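Side-chain contacts in microbial serine proteinases; subtilisin (Bacillus subtilis, PDB 2GKO), which probably hydrolyses peptide bonds in proteins as a cold-adapted serine endopeptidase of the subtilisin family that holds bound calcium: residues 28-33 with 78-83; 97-102 with 127-132; 132-137 with 261-266; 256-261 with 276-281. One frame throughout, in Å; residues are numbered along the deposited sequence.

Contact 1: 28-33 with 78-83. With CA (calcium ion), chain B.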
loop_
_atom_site.group_PDB
_atom_site.type_symbol
_atom_site.label_atom_id
_atom_site.label_comp_id
_atom_site.label_asym_id
_atom_site.label_seq_id
_atom_site.Cartn_x
_atom_site.Cartn_y
_atom_site.Cartn_z
ATOM N N ILE A 28 2.245 -2.138 14.918
ATOM C CA ILE A 28 1.304 -2.397 13.846
ATOM C C ILE A 28 1.957 -3.283 12.830
ATOM O O ILE A 28 3.117 -3.087 12.473
ATOM C CB ILE A 28 0.832 -1.094 13.190
ATOM C CG1 ILE A 28 0.324 -0.101 14.249
ATOM C CG2 ILE A 28 -0.243 -1.399 12.149
ATOM C CD1 ILE A 28 -0.819 -0.592 15.091
ATOM N N ASN A 29 1.200 -4.264 12.335
ATOM C CA ASN A 29 1.726 -5.237 11.370
ATOM C C ASN A 29 1.255 -4.879 9.979
ATOM O O ASN A 29 0.068 -4.650 9.775
ATOM C CB ASN A 29 1.233 -6.642 11.729
ATOM C CG ASN A 29 1.476 -6.972 13.178
ATOM O OD1 ASN A 29 2.623 -7.243 13.564
ATOM N ND2 ASN A 29 0.431 -6.866 14.007
ATOM N N ILE A 30 2.193 -4.728 9.051
ATOM C CA ILE A 30 1.875 -4.537 7.650
ATOM C C ILE A 30 2.119 -5.855 6.929
ATOM O O ILE A 30 3.248 -6.346 6.822
ATOM C CB ILE A 30 2.689 -3.372 7.011
ATOM C CG1 ILE A 30 2.454 -2.063 7.780
ATOM C CG2 ILE A 30 2.277 -3.192 5.557
ATOM C CD1 ILE A 30 3.273 -0.884 7.271
ATOM N N ALA A 31 1.028 -6.435 6.432
ATOM C CA ALA A 31 1.066 -7.648 5.675
ATOM C C ALA A 31 1.151 -7.322 4.192
ATOM O O ALA A 31 0.179 -6.880 3.578
ATOM C CB ALA A 31 -0.165 -8.523 5.993
ATOM N N VAL A 32 2.323 -7.537 3.638
ATOM C CA VAL A 32 2.581 -7.274 2.249
ATOM C C VAL A 32 2.339 -8.559 1.496
ATOM O O VAL A 32 3.125 -9.522 1.567
ATOM C CB VAL A 32 4.016 -6.743 2.047
ATOM C CG1 VAL A 32 4.301 -6.579 0.584
ATOM C CG2 VAL A 32 4.194 -5.404 2.798
ATOM N N LEU A 33 1.222 -8.584 0.776
ATOM C CA LEU A 33 0.796 -9.751 -0.006
ATOM C C LEU A 33 1.260 -9.509 -1.409
ATOM O O LEU A 33 0.750 -8.655 -2.118
ATOM C CB LEU A 33 -0.727 -9.919 0.068
ATOM C CG LEU A 33 -1.244 -10.651 1.308
ATOM C CD1 LEU A 33 -0.841 -9.992 2.624
ATOM C CD2 LEU A 33 -2.779 -10.710 1.184
ATOM N N SER A 78 8.905 0.723 0.770
ATOM C CA SER A 78 8.222 2.001 0.817
ATOM C C SER A 78 7.399 2.087 2.086
ATOM O O SER A 78 7.257 3.157 2.687
ATOM C CB SER A 78 7.340 2.232 -0.423
ATOM O OG SER A 78 8.127 2.302 -1.609
ATOM N N ALA A 79 6.825 0.953 2.501
ATOM C CA ALA A 79 5.988 0.923 3.685
ATOM C C ALA A 79 6.789 1.063 4.992
ATOM O O ALA A 79 6.349 1.763 5.914
ATOM C CB ALA A 79 5.175 -0.375 3.718
ATOM N N LEU A 80 7.914 0.372 5.088
ATOM C CA LEU A 80 8.567 0.203 6.401
ATOM C C LEU A 80 10.083 -0.028 6.446
ATOM O O LEU A 80 10.601 -0.494 7.462
ATOM C CB LEU A 80 7.812 -0.874 7.223
ATOM C CG LEU A 80 7.580 -2.263 6.604
ATOM C CD1 LEU A 80 8.866 -2.992 6.231
ATOM C CD2 LEU A 80 6.777 -3.096 7.607
ATOM N N ALA A 81 10.808 0.291 5.373
ATOM C CA ALA A 81 12.283 0.220 5.416
ATOM C C ALA A 81 12.766 1.092 6.594
ATOM O O ALA A 81 12.159 2.106 6.900
ATOM C CB ALA A 81 12.889 0.693 4.118
ATOM N N ASN A 82 13.827 0.668 7.256
ATOM C CA ASN A 82 14.209 1.272 8.537
ATOM C C ASN A 82 15.572 1.952 8.504
ATOM O O ASN A 82 16.102 2.281 9.565
ATOM C CB ASN A 82 14.193 0.218 9.646
ATOM C CG ASN A 82 15.217 -0.866 9.434
ATOM O OD1 ASN A 82 16.096 -0.744 8.601
ATOM N ND2 ASN A 82 15.061 -1.998 10.147
ATOM N N GLY A 83 16.127 2.136 7.318
ATOM C CA GLY A 83 17.425 2.765 7.131
ATOM C C GLY A 83 18.617 1.884 7.443
ATOM O O GLY A 83 19.753 2.354 7.351
HETATM CA CA CA B . 3.700 -7.691 15.408
HETATM O O HOH W 1 2.407 -6.401 16.579
HETATM O O HOH W 2 4.568 -8.323 17.435
HETATM O O HOH W 3 2.126 -9.350 15.823
#
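Ile-30 meets Ala-79 and Leu-80 where a strand of the central parallel beta-sheet of the subtilisin fold faces the C-terminal turn of helix 71-80. The close packing is small and wholly apolar. The side chains of Ile-30 and Leu-80 point at each other end-on, and the CD2 methyl of Leu-80 lies 4.1 Å from Ile-30 CB. The outer methyl of Ile-30 carries on to the helix, with CD1 4.1 Å from Ala-79 CB. An extended second torsion (chi2 177°) carries this methyl away from the strand to a position between Ala-79 and Leu-80. On the leucine, chi1 of 54° sets CG between the backbone N and the carbonyl carbon and points the branch at the isoleucine. All three residues are buried, and Leu-98 of the adjoining strand and Ala-260 of helix 248-265 add to the same apolar layer.

The looser, hydrated side lies one residue earlier, at Asn-29, buried itself but beside three calcium-bound waters. Its side chain leaves on the side away from helix 71-80 and serves a calcium ion that it shares with Glu-49 and Asp-97, the waters completing the shell. The amide is used at both ends: ND2 donates to Lys-132 O, while Asn-29 OD1 binds the calcium at 2.2 Å.

Contact 2: 97-102 with 127-132. With CA (calcium ion), chain B.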
loop_
_atom_site.group_PDB
_atom_site.type_symbol
_atom_site.label_atom_id
_atom_site.label_comp_id
_atom_site.label_asym_id
_atom_site.label_seq_id
_atom_site.Cartn_x
_atom_site.Cartn_y
_atom_site.Cartn_z
ATOM N N ASP A 97 5.878 -3.791 11.926
ATOM C CA ASP A 97 6.292 -5.176 11.812
ATOM C C ASP A 97 5.884 -5.662 10.433
ATOM O O ASP A 97 4.732 -5.506 10.049
ATOM C CB ASP A 97 5.568 -6.029 12.837
ATOM C CG ASP A 97 5.811 -5.617 14.273
ATOM O OD1 ASP A 97 6.789 -4.887 14.560
ATOM O OD2 ASP A 97 5.066 -6.029 15.191
ATOM N N LEU A 98 6.806 -6.275 9.710
ATOM C CA LEU A 98 6.516 -6.797 8.377
ATOM C C LEU A 98 6.045 -8.242 8.436
ATOM O O LEU A 98 6.719 -9.097 9.007
ATOM C CB LEU A 98 7.766 -6.722 7.485
ATOM C CG LEU A 98 7.679 -7.334 6.093
ATOM C CD1 LEU A 98 6.567 -6.648 5.272
ATOM C CD2 LEU A 98 9.027 -7.242 5.440
ATOM N N TRP A 99 4.886 -8.501 7.829
ATOM C CA TRP A 99 4.412 -9.858 7.551
ATOM C C TRP A 99 4.490 -10.025 6.047
ATOM O O TRP A 99 3.678 -9.465 5.306
ATOM C CB TRP A 99 2.969 -10.070 8.001
ATOM C CG TRP A 99 2.754 -10.000 9.455
ATOM C CD1 TRP A 99 3.667 -9.644 10.425
ATOM C CD2 TRP A 99 1.533 -10.256 10.141
ATOM N NE1 TRP A 99 3.082 -9.689 11.667
ATOM C CE2 TRP A 99 1.767 -10.049 11.525
ATOM C CE3 TRP A 99 0.253 -10.644 9.728
ATOM C CZ2 TRP A 99 0.763 -10.223 12.493
ATOM C CZ3 TRP A 99 -0.736 -10.815 10.688
ATOM C CH2 TRP A 99 -0.471 -10.622 12.046
ATOM N N ALA A 100 5.514 -10.741 5.606
ATOM C CA ALA A 100 5.804 -10.934 4.193
ATOM C C ALA A 100 5.063 -12.199 3.785
ATOM O O ALA A 100 5.477 -13.307 4.146
ATOM C CB ALA A 100 7.321 -11.066 3.959
ATOM N N TYR A 101 3.943 -12.024 3.074
ATOM C CA TYR A 101 3.110 -13.142 2.609
ATOM C C TYR A 101 3.256 -13.254 1.087
ATOM O O TYR A 101 2.815 -12.363 0.342
ATOM C CB TYR A 101 1.648 -12.895 2.979
ATOM C CG TYR A 101 1.274 -13.125 4.429
ATOM C CD1 TYR A 101 2.237 -13.315 5.432
ATOM C CD2 TYR A 101 -0.079 -13.133 4.807
ATOM C CE1 TYR A 101 1.859 -13.499 6.788
ATOM C CE2 TYR A 101 -0.467 -13.344 6.122
ATOM C CZ TYR A 101 0.499 -13.526 7.120
ATOM O OH TYR A 101 0.068 -13.701 8.412
ATOM N N LYS A 102 3.881 -14.333 0.608
ATOM C CA LYS A 102 4.089 -14.519 -0.828
ATOM C C LYS A 102 2.804 -15.111 -1.398
ATOM O O LYS A 102 2.417 -16.208 -1.025
ATOM C CB LYS A 102 5.308 -15.389 -1.122
ATOM C CG LYS A 102 5.631 -15.552 -2.589
ATOM C CD LYS A 102 6.942 -16.284 -2.772
ATOM C CE LYS A 102 7.289 -16.389 -4.233
ATOM N NZ LYS A 102 8.611 -17.069 -4.480
ATOM N N THR A 127 -6.910 -11.850 14.672
ATOM C CA THR A 127 -7.811 -12.328 15.732
ATOM C C THR A 127 -7.044 -13.126 16.776
ATOM O O THR A 127 -7.162 -12.844 17.966
ATOM C CB THR A 127 -8.899 -13.205 15.114
ATOM O OG1 THR A 127 -9.672 -12.430 14.191
ATOM C CG2 THR A 127 -9.898 -13.665 16.172
ATOM N N ALA A 128 -6.244 -14.086 16.315
ATOM C CA ALA A 128 -5.542 -15.014 17.202
ATOM C C ALA A 128 -4.533 -14.306 18.095
ATOM O O ALA A 128 -4.388 -14.667 19.263
ATOM C CB ALA A 128 -4.862 -16.111 16.413
ATOM N N LEU A 129 -3.845 -13.302 17.543
ATOM C CA LEU A 129 -2.799 -12.565 18.259
ATOM C C LEU A 129 -3.340 -11.316 18.924
ATOM O O LEU A 129 -2.609 -10.620 19.634
ATOM C CB LEU A 129 -1.689 -12.168 17.273
ATOM C CG LEU A 129 -1.042 -13.330 16.508
ATOM C CD1 LEU A 129 0.156 -12.847 15.675
ATOM C CD2 LEU A 129 -0.630 -14.470 17.413
ATOM N N ASN A 130 -4.609 -11.004 18.677
ATOM C CA ASN A 130 -5.221 -9.752 19.111
ATOM C C ASN A 130 -4.361 -8.557 18.735
ATOM O O ASN A 130 -3.985 -7.743 19.565
ATOM C CB ASN A 130 -5.498 -9.778 20.619
ATOM C CG ASN A 130 -6.404 -8.643 21.071
ATOM O OD1 ASN A 130 -7.275 -8.188 20.330
ATOM N ND2 ASN A 130 -6.191 -8.176 22.297
ATOM N N THR A 131 -4.044 -8.469 17.450
ATOM C CA THR A 131 -3.105 -7.466 16.968
ATOM C C THR A 131 -3.697 -6.766 15.751
ATOM O O THR A 131 -4.635 -7.271 15.132
ATOM C CB THR A 131 -1.746 -8.143 16.655
ATOM O OG1 THR A 131 -0.717 -7.149 16.527
ATOM C CG2 THR A 131 -1.777 -8.879 15.326
ATOM N N LYS A 132 -3.152 -5.600 15.434
ATOM C CA LYS A 132 -3.643 -4.768 14.345
ATOM C C LYS A 132 -2.847 -5.059 13.086
ATOM O O LYS A 132 -1.611 -5.179 13.112
ATOM C CB LYS A 132 -3.573 -3.288 14.738
ATOM C CG LYS A 132 -4.408 -2.935 15.978
ATOM C CD LYS A 132 -5.851 -3.420 15.856
ATOM C CE LYS A 132 -6.774 -2.638 16.778
ATOM N NZ LYS A 132 -8.198 -3.023 16.616
HETATM CA CA CA B . 3.700 -7.691 15.408
HETATM O O HOH W 2 4.568 -8.323 17.435
HETATM O O HOH W 3 2.126 -9.350 15.823
HETATM O O HOH W 1 2.407 -6.401 16.579
#
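Trp-99 and the pair Leu-129 and Thr-131 approach from opposite directions, the indole from strand 97-102 and the two smaller side chains from the segment that ends helix 112-129. Only the far rim of the six-membered ring is involved. The CG2 methyl of Thr-131 sits 3.9 Å from Trp-99 CH2, and Leu-129 CD1 lies 4.2 Å from Trp-99 CZ2; both methyls come in obliquely. At chi1 -165° the methyl CG2 of Thr-131 falls between the backbone N and the carbonyl carbon, facing the indole, while the hydroxyl is left to pair with Asn-29 ND2. The other end of the indole is polar. Trp-99 NE1 is hydrogen-bonded to Glu-49, a calcium ligand, and a water of the same calcium shell lies at the ring edge in its plane. With a bond at NE1 and methyls against its benzo end, the ring is probably held firmly in its orientation. Asp-97, two residues earlier on the same side of the strand, contributes OD2 to the calcium at 2.2 Å.

Between Leu-129 and Thr-131 helix 112-129 finishes in a Schellman motif. Asn-130 takes positive phi (49°), and its N bonds back to Thr-127 O at 3.2 Å. The contact thus closes one end of a beta-alpha-beta crossover that leads from strand 97-102 through helix 112-129 to strand 133-137, with strand 29-34 lying between the two strands in the sheet.

Contact 3: 132-137 with 261-266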
loop_
_atom_site.group_PDB
_atom_site.type_symbol
_atom_site.label_atom_id
_atom_site.label_comp_id
_atom_site.label_asym_id
_atom_site.label_seq_id
_atom_site.Cartn_x
_atom_site.Cartn_y
_atom_site.Cartn_z
ATOM N N LYS A 132 -3.152 -5.600 15.434
ATOM C CA LYS A 132 -3.643 -4.768 14.345
ATOM C C LYS A 132 -2.847 -5.059 13.086
ATOM O O LYS A 132 -1.611 -5.179 13.112
ATOM C CB LYS A 132 -3.573 -3.288 14.738
ATOM C CG LYS A 132 -4.408 -2.935 15.978
ATOM C CD LYS A 132 -5.851 -3.420 15.856
ATOM C CE LYS A 132 -6.774 -2.638 16.778
ATOM N NZ LYS A 132 -8.198 -3.023 16.616
ATOM N N VAL A 133 -3.577 -5.229 11.987
ATOM C CA VAL A 133 -2.986 -5.633 10.718
ATOM C C VAL A 133 -3.476 -4.681 9.622
ATOM O O VAL A 133 -4.693 -4.427 9.480
ATOM C CB VAL A 133 -3.323 -7.093 10.378
ATOM C CG1 VAL A 133 -2.730 -7.468 9.046
ATOM C CG2 VAL A 133 -2.823 -8.031 11.471
ATOM N N VAL A 134 -2.524 -4.163 8.860
ATOM C CA VAL A 134 -2.794 -3.451 7.627
ATOM C C VAL A 134 -2.318 -4.358 6.492
ATOM O O VAL A 134 -1.124 -4.626 6.363
ATOM C CB VAL A 134 -2.017 -2.110 7.541
ATOM C CG1 VAL A 134 -2.363 -1.376 6.228
ATOM C CG2 VAL A 134 -2.315 -1.215 8.746
ATOM N N ILE A 135 -3.245 -4.853 5.686
ATOM C CA ILE A 135 -2.883 -5.539 4.462
ATOM C C ILE A 135 -2.559 -4.522 3.378
ATOM O O ILE A 135 -3.312 -3.582 3.161
ATOM C CB ILE A 135 -4.051 -6.438 3.934
ATOM C CG1 ILE A 135 -4.189 -7.664 4.831
ATOM C CG2 ILE A 135 -3.784 -6.844 2.485
ATOM C CD1 ILE A 135 -5.408 -8.562 4.528
ATOM N N ASN A 136 -1.462 -4.765 2.684
ATOM C CA ASN A 136 -1.161 -4.088 1.441
ATOM C C ASN A 136 -1.224 -5.068 0.265
ATOM O O ASN A 136 -0.482 -6.046 0.243
ATOM C CB ASN A 136 0.241 -3.461 1.492
ATOM C CG ASN A 136 0.531 -2.656 0.252
ATOM O OD1 ASN A 136 0.204 -1.459 0.193
ATOM N ND2 ASN A 136 1.053 -3.315 -0.786
ATOM N N MET A 137 -2.087 -4.786 -0.702
ATOM C CA MET A 137 -2.162 -5.545 -1.957
ATOM C C MET A 137 -1.828 -4.635 -3.134
ATOM O O MET A 137 -2.671 -3.920 -3.665
ATOM C CB MET A 137 -3.523 -6.222 -2.146
ATOM C CG MET A 137 -3.633 -7.414 -1.263
ATOM S SD MET A 137 -5.092 -8.381 -1.567
ATOM C CE MET A 137 -6.260 -7.450 -0.770
ATOM N N LYS A 261 1.517 4.128 10.787
ATOM C CA LYS A 261 2.025 5.247 11.574
ATOM C C LYS A 261 0.883 5.890 12.372
ATOM O O LYS A 261 1.048 6.225 13.571
ATOM C CB LYS A 261 2.669 6.268 10.625
ATOM C CG LYS A 261 3.447 7.375 11.293
ATOM C CD LYS A 261 4.206 8.207 10.268
ATOM C CE LYS A 261 4.755 9.499 10.887
ATOM N NZ LYS A 261 5.824 9.255 11.880
ATOM N N ILE A 262 -0.268 6.073 11.724
ATOM C CA ILE A 262 -1.446 6.608 12.387
ATOM C C ILE A 262 -1.930 5.639 13.468
ATOM O O ILE A 262 -2.158 6.026 14.618
ATOM C CB ILE A 262 -2.567 6.877 11.348
ATOM C CG1 ILE A 262 -2.173 8.040 10.442
ATOM C CG2 ILE A 262 -3.906 7.170 12.016
ATOM C CD1 ILE A 262 -3.040 8.159 9.201
ATOM N N TRP A 263 -2.051 4.361 13.110
ATOM C CA TRP A 263 -2.627 3.364 14.001
ATOM C C TRP A 263 -1.811 3.208 15.279
ATOM O O TRP A 263 -2.381 3.010 16.348
ATOM C CB TRP A 263 -2.773 2.002 13.293
ATOM C CG TRP A 263 -3.981 1.214 13.694
ATOM C CD1 TRP A 263 -4.752 1.369 14.827
ATOM C CD2 TRP A 263 -4.591 0.153 12.949
ATOM N NE1 TRP A 263 -5.800 0.488 14.807
ATOM C CE2 TRP A 263 -5.729 -0.270 13.660
ATOM C CE3 TRP A 263 -4.303 -0.462 11.726
ATOM C CZ2 TRP A 263 -6.556 -1.294 13.201
ATOM C CZ3 TRP A 263 -5.120 -1.463 11.272
ATOM C CH2 TRP A 263 -6.224 -1.880 12.007
ATOM N N ALA A 264 -0.489 3.305 15.158
ATOM C CA ALA A 264 0.431 3.081 16.270
ATOM C C ALA A 264 0.234 4.129 17.356
ATOM O O ALA A 264 0.496 3.875 18.534
ATOM C CB ALA A 264 1.845 3.096 15.780
ATOM N N GLN A 265 -0.251 5.304 16.967
ATOM C CA GLN A 265 -0.536 6.375 17.929
ATOM C C GLN A 265 -1.938 6.276 18.553
ATOM O O GLN A 265 -2.225 6.947 19.559
ATOM C CB GLN A 265 -0.333 7.721 17.250
ATOM C CG GLN A 265 1.109 7.987 16.836
ATOM C CD GLN A 265 2.115 7.559 17.904
ATOM O OE1 GLN A 265 2.076 8.073 19.026
ATOM N NE2 GLN A 265 2.993 6.605 17.572
ATOM N N SER A 266 -2.802 5.448 17.968
ATOM C CA SER A 266 -4.105 5.102 18.539
ATOM C C SER A 266 -4.368 3.608 18.455
ATOM O O SER A 266 -5.290 3.182 17.749
ATOM C CB SER A 266 -5.217 5.844 17.806
ATOM O OG SER A 266 -4.939 7.220 17.734
#
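In the packing of helix 248-265 on the central sheet, Trp-263 lays its indole over the side chain of Lys-132, beside strand 133-137. The two side chains run roughly perpendicular to each other. Lys-132 CB stands 3.8 Å from the centroid of the six-membered ring of Trp-263 and only 8° off the ring normal, a CH-pi contact over the face. A bend at chi2 (-52°) then keeps the lysine chain low over the indole, with Lys-132 CD 3.5 Å from Trp-263 CZ2. The polar ends of both residues turn to one carbonyl, that of Ala-269, which accepts a hydrogen bond from Trp-263 NE1 and a weak one from Lys-132 NZ.

This is the helix-on-sheet layering of the alpha/beta subtilase fold, and the strand backbone itself takes part. Val-133 O approaches the ring edge, 3.5 Å from Trp-263 CZ3, and Val-134 CG2 lies in the ring plane, 3.7 Å from Trp-263 CE3. With Trp-263 replaced by an alanine, a gap is likely to open between helix and strand, leaving the lysine methylenes without the face they lie on and Ala-269 O without its indole donor. The tryptophan chi1, -145°, lies off the staggered values, which suggests some strain. The Trp-263 side chain also touches Leu-161 of the next strand and Val-274 of helix 271-283.

Contact 4: 256-261 with 276-281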
loop_
_atom_site.group_PDB
_atom_site.type_symbol
_atom_site.label_atom_id
_atom_site.label_comp_id
_atom_site.label_asym_id
_atom_site.label_seq_id
_atom_site.Cartn_x
_atom_site.Cartn_y
_atom_site.Cartn_z
ATOM N N ALA A 256 -0.180 2.465 3.113
ATOM C CA ALA A 256 -0.247 1.407 4.139
ATOM C C ALA A 256 0.676 1.772 5.297
ATOM O O ALA A 256 0.330 1.582 6.458
ATOM C CB ALA A 256 0.155 0.066 3.561
ATOM N N GLY A 257 1.852 2.278 4.971
ATOM C CA GLY A 257 2.799 2.795 5.948
ATOM C C GLY A 257 2.229 3.953 6.752
ATOM O O GLY A 257 2.325 3.988 7.996
ATOM N N LEU A 258 1.584 4.895 6.068
ATOM C CA LEU A 258 0.938 5.996 6.770
ATOM C C LEU A 258 -0.140 5.490 7.708
ATOM O O LEU A 258 -0.236 5.951 8.854
ATOM C CB LEU A 258 0.358 7.014 5.806
ATOM C CG LEU A 258 -0.234 8.254 6.483
ATOM C CD1 LEU A 258 0.856 8.953 7.336
ATOM C CD2 LEU A 258 -0.852 9.195 5.451
ATOM N N ALA A 259 -0.954 4.534 7.242
ATOM C CA ALA A 259 -1.996 3.941 8.069
ATOM C C ALA A 259 -1.402 3.342 9.335
ATOM O O ALA A 259 -1.950 3.517 10.427
ATOM C CB ALA A 259 -2.764 2.870 7.282
ATOM N N ALA A 260 -0.275 2.652 9.205
ATOM C CA ALA A 260 0.392 2.031 10.355
ATOM C C ALA A 260 0.945 3.065 11.329
ATOM O O ALA A 260 0.839 2.900 12.542
ATOM C CB ALA A 260 1.492 1.112 9.889
ATOM N N LYS A 261 1.517 4.128 10.787
ATOM C CA LYS A 261 2.025 5.247 11.574
ATOM C C LYS A 261 0.883 5.890 12.372
ATOM O O LYS A 261 1.048 6.225 13.571
ATOM C CB LYS A 261 2.669 6.268 10.625
ATOM C CG LYS A 261 3.447 7.375 11.293
ATOM C CD LYS A 261 4.206 8.207 10.268
ATOM C CE LYS A 261 4.755 9.499 10.887
ATOM N NZ LYS A 261 5.824 9.255 11.880
ATOM N N GLY A 276 -11.013 6.194 8.315
ATOM C CA GLY A 276 -11.641 7.496 8.393
ATOM C C GLY A 276 -10.637 8.609 8.584
ATOM O O GLY A 276 -10.802 9.692 8.021
ATOM N N GLU A 277 -9.584 8.355 9.361
ATOM C CA GLU A 277 -8.514 9.318 9.524
ATOM C C GLU A 277 -7.751 9.529 8.212
ATOM O O GLU A 277 -7.421 10.645 7.877
ATOM C CB GLU A 277 -7.562 8.920 10.669
ATOM C CG GLU A 277 -6.406 9.886 10.936
ATOM C CD GLU A 277 -6.858 11.263 11.405
ATOM O OE1 GLU A 277 -8.017 11.388 11.865
ATOM O OE2 GLU A 277 -6.025 12.189 11.327
ATOM N N LEU A 278 -7.466 8.460 7.474
ATOM C CA LEU A 278 -6.864 8.620 6.146
ATOM C C LEU A 278 -7.726 9.490 5.240
ATOM O O LEU A 278 -7.219 10.349 4.541
ATOM C CB LEU A 278 -6.665 7.253 5.476
ATOM C CG LEU A 278 -5.550 6.361 6.027
ATOM C CD1 LEU A 278 -5.647 4.994 5.356
ATOM C CD2 LEU A 278 -4.159 6.965 5.830
ATOM N N GLN A 279 -9.024 9.239 5.252
ATOM C CA GLN A 279 -9.977 9.980 4.428
ATOM C C GLN A 279 -9.988 11.453 4.806
ATOM O O GLN A 279 -9.960 12.323 3.945
ATOM C CB GLN A 279 -11.376 9.397 4.550
ATOM C CG GLN A 279 -11.570 8.093 3.786
ATOM C CD GLN A 279 -12.872 7.392 4.098
ATOM O OE1 GLN A 279 -13.767 7.969 4.737
ATOM N NE2 GLN A 279 -12.999 6.156 3.650
ATOM N N THR A 280 -10.018 11.731 6.106
ATOM C CA THR A 280 -9.969 13.111 6.593
ATOM C C THR A 280 -8.717 13.841 6.184
ATOM O O THR A 280 -8.765 14.960 5.693
ATOM C CB THR A 280 -10.075 13.101 8.133
ATOM O OG1 THR A 280 -11.363 12.602 8.491
ATOM C CG2 THR A 280 -10.011 14.505 8.711
ATOM N N ARG A 281 -7.580 13.203 6.433
ATOM C CA ARG A 281 -6.285 13.748 6.063
ATOM C C ARG A 281 -6.167 14.009 4.557
ATOM O O ARG A 281 -5.621 15.028 4.147
ATOM C CB ARG A 281 -5.187 12.793 6.502
ATOM C CG ARG A 281 -4.966 12.777 7.999
ATOM C CD ARG A 281 -3.716 12.105 8.374
ATOM N NE ARG A 281 -3.563 11.935 9.825
ATOM C CZ ARG A 281 -2.412 11.688 10.412
ATOM N NH1 ARG A 281 -2.374 11.530 11.731
ATOM N NH2 ARG A 281 -1.291 11.635 9.708
#
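Leu-258 and Ala-259 on one helix and Leu-278 on the other supply the apolar part of this helix-helix packing. The local axes of 256-261 and 276-281 are inclined at 113° and come within 10.5 Å of each other. Leu-258 and Leu-278 lie alongside, pointing opposite ways, their CD2 methyls 4.0 Å apart. The other branch of the second leucine serves the alanine, with Leu-278 CD1 4.1 Å from Ala-259 CB. With chi1 at -175° the Leu-258 side chain extends toward the second helix, CD2 meeting Leu-278 and CD1 meeting Arg-281.

Between the two segments no hydrogen bond forms; the polar ones here are within 276-281, with Lys-307 O beyond them. Arg-281 NE donates to Glu-277 OE2 over 2.9 Å in a salt bridge with an N-H...O angle of 174°, which lies in the guanidinium plane and uses the anti lone pair of the carboxylate oxygen. Extended from CG to NE, the arginine brings its NH2 to 4.2 Å from Leu-258 CD1, and the same nitrogen bonds to Lys-307 O. A methionine in its place would probably leave Glu-277 without its charge partner and Lys-307 O without this donor. Farther round the helix, Gly-276 O accepts from both Thr-280 OG1, at 3.0 Å, and Thr-280 N, one on each side of the carbonyl plane.

Ile-262, a turn beyond Leu-258, extends the packing onto Glu-277, Leu-278 and Arg-281. Helix 248-265 also rests on the central sheet, Ala-256 touching Val-134 and Ala-259, besides Leu-278, touching Leu-161.

Overall arrangement
Contacts 1, 2 and 3 all reach the central sheet, through the adjacent strands 97-102, 29-34 and 133-137, and their centres lie about 10 to 11 Å from one another. Contacts 1 and 2 meet at one calcium ion, and contacts 2 and 3 share Lys-132. Contact 4 is joined to contact 3 by helix 248-265, with centres about 8 Å apart; its centre lies about 18 Å from that of contact 2, and the two do not touch. Along the chain contacts 1, 2 and 3 follow in series, whereas the segments of 3 and 4 alternate. Helices early and late in the sequence are thereby tied to the same sheet of the protease.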